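Local coordinates for protein acyl-coenzyme A oxidase acox-1.2 (Caenorhabditis elegans, PDB 5K3J) that catalyses the FAD-dependent desaturation of ascaroside side chains carried on coenzyme A, the first step of peroxisomal beta-oxidation in pheromone biosynthesis, at residues 31-35 against 36-40. Residues are numbered along the deposited sequence; the frame is centred on the assembly and turned at random.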
loop_
_atom_site.group_PDB
_atom_site.type_symbol
_atom_site.label_atom_id
_atom_site.label_comp_id
_atom_site.label_asym_id
_atom_site.label_seq_id
_atom_site.Cartn_x
_atom_site.Cartn_y
_atom_site.Cartn_z
ATOM N N VAL A 31 0.570 30.327 -4.013
ATOM C CA VAL A 31 -0.162 29.978 -2.806
ATOM C C VAL A 31 0.354 28.666 -2.226
ATOM O O VAL A 31 0.664 28.578 -1.038
ATOM C CB VAL A 31 -1.670 29.851 -3.084
ATOM C CG1 VAL A 31 -2.411 29.378 -1.844
ATOM C CG2 VAL A 31 -2.227 31.174 -3.581
ATOM N N ILE A 32 0.439 27.652 -3.083
ATOM C CA ILE A 32 0.910 26.325 -2.694
ATOM C C ILE A 32 2.277 26.376 -2.017
ATOM O O ILE A 32 2.499 25.732 -0.992
ATOM C CB ILE A 32 0.987 25.385 -3.916
ATOM C CG1 ILE A 32 -0.421 25.042 -4.409
ATOM C CG2 ILE A 32 1.764 24.116 -3.578
ATOM C CD1 ILE A 32 -0.451 24.314 -5.730
ATOM N N TYR A 33 3.187 27.161 -2.582
ATOM C CA TYR A 33 4.559 27.182 -2.096
ATOM C C TYR A 33 4.831 28.316 -1.110
ATOM O O TYR A 33 5.963 28.491 -0.657
ATOM C CB TYR A 33 5.521 27.258 -3.279
ATOM C CG TYR A 33 5.521 25.989 -4.095
ATOM C CD1 TYR A 33 6.031 24.812 -3.568
ATOM C CD2 TYR A 33 4.999 25.963 -5.382
ATOM C CE1 TYR A 33 6.032 23.646 -4.298
ATOM C CE2 TYR A 33 4.993 24.798 -6.124
ATOM C CZ TYR A 33 5.515 23.645 -5.576
ATOM O OH TYR A 33 5.512 22.478 -6.306
ATOM N N GLY A 34 3.792 29.077 -0.780
ATOM C CA GLY A 34 3.864 30.052 0.296
ATOM C C GLY A 34 4.236 31.470 -0.095
ATOM O O GLY A 34 4.015 32.408 0.673
ATOM N N SER A 35 4.805 31.634 -1.285
ATOM C CA SER A 35 5.191 32.961 -1.749
ATOM C C SER A 35 5.417 32.991 -3.252
ATOM O O SER A 35 5.896 32.021 -3.839
ATOM C CB SER A 35 6.456 33.437 -1.033
ATOM O OG SER A 35 7.577 32.663 -1.412
ATOM N N GLU A 36 5.074 34.120 -3.863
ATOM C CA GLU A 36 5.288 34.329 -5.288
ATOM C C GLU A 36 6.769 34.237 -5.635
ATOM O O GLU A 36 7.143 33.652 -6.651
ATOM C CB GLU A 36 4.717 35.686 -5.715
ATOM C CG GLU A 36 5.336 36.273 -6.975
ATOM C CD GLU A 36 5.033 35.467 -8.226
ATOM O OE1 GLU A 36 5.353 35.955 -9.329
ATOM O OE2 GLU A 36 4.480 34.354 -8.111
ATOM N N GLU A 37 7.604 34.809 -4.775
ATOM C CA GLU A 37 9.048 34.794 -4.969
ATOM C C GLU A 37 9.606 33.377 -5.049
ATOM O O GLU A 37 10.403 33.072 -5.934
ATOM C CB GLU A 37 9.744 35.556 -3.843
ATOM C CG GLU A 37 11.261 35.466 -3.868
ATOM C CD GLU A 37 11.886 36.326 -4.952
ATOM O OE1 GLU A 37 12.002 35.845 -6.097
ATOM O OE2 GLU A 37 12.268 37.479 -4.655
ATOM N N PHE A 38 9.192 32.512 -4.126
ATOM C CA PHE A 38 9.678 31.135 -4.124
ATOM C C PHE A 38 9.107 30.340 -5.289
ATOM O O PHE A 38 9.819 29.559 -5.919
ATOM C CB PHE A 38 9.342 30.424 -2.812
ATOM C CG PHE A 38 9.731 28.972 -2.802
ATOM C CD1 PHE A 38 10.999 28.587 -3.202
ATOM C CD2 PHE A 38 8.835 27.993 -2.398
ATOM C CE1 PHE A 38 11.369 27.258 -3.203
ATOM C CE2 PHE A 38 9.201 26.657 -2.395
ATOM C CZ PHE A 38 10.470 26.291 -2.799
ATOM N N ALA A 39 7.818 30.531 -5.560
ATOM C CA ALA A 39 7.156 29.821 -6.651
ATOM C C ALA A 39 7.862 30.098 -7.969
ATOM O O ALA A 39 8.070 29.197 -8.783
ATOM C CB ALA A 39 5.697 30.218 -6.741
ATOM N N ARG A 40 8.231 31.359 -8.163
ATOM C CA ARG A 40 8.994 31.787 -9.324
ATOM C C ARG A 40 10.377 31.141 -9.346
ATOM O O ARG A 40 10.870 30.740 -10.401
ATOM C CB ARG A 40 9.117 33.310 -9.331
ATOM C CG ARG A 40 10.373 33.847 -9.987
ATOM C CD ARG A 40 10.262 33.857 -11.501
ATOM N NE ARG A 40 11.106 34.896 -12.081
ATOM C CZ ARG A 40 11.595 34.860 -13.317
ATOM N NH1 ARG A 40 11.333 33.825 -14.107
ATOM N NH2 ARG A 40 12.351 35.854 -13.763
#
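Ser35 caps the helix 36-49 with its hydroxyl: OG accepts a hydrogen bond from Phe38 N at 3.2 Å, with an N-H...O angle of 153°. Serine suits the N-cap because its short side chain, with OG set between the backbone N and the carbonyl carbon (chi1 68°), curls back onto an amide of the first turn, which lacks the i-4 partner available further along the helix. The Ser35 carbonyl opens the regular helical bonding, Ala39 N donating to Ser35 O at 3.0 Å. An alanine in place of Ser35 would probably cost the Phe38 amide its capping hydroxyl and leave the first turn less firmly held. Phe38 turns its flat apolar ring toward Tyr33 in a buried place that suits an aromatic: CD2 lies 3.5 Å from Tyr33 CB, and Tyr33 O approaches the ring edge. The two rings meet obliquely, centroids 5.8 Å apart. Beyond them, Ile32 CG2 covers one face of Tyr33, whose OH hydrogen-bonds to Phe608 O, while Phe38 packs on Glu94 and Glu95 of helix 93-103. At Gly34 (phi 93°) a CB would jam against Tyr33 O; this positive-phi glycine followed by a serine N-cap makes a short connection between consecutive helices of the N-terminal acyl-CoA oxidase region.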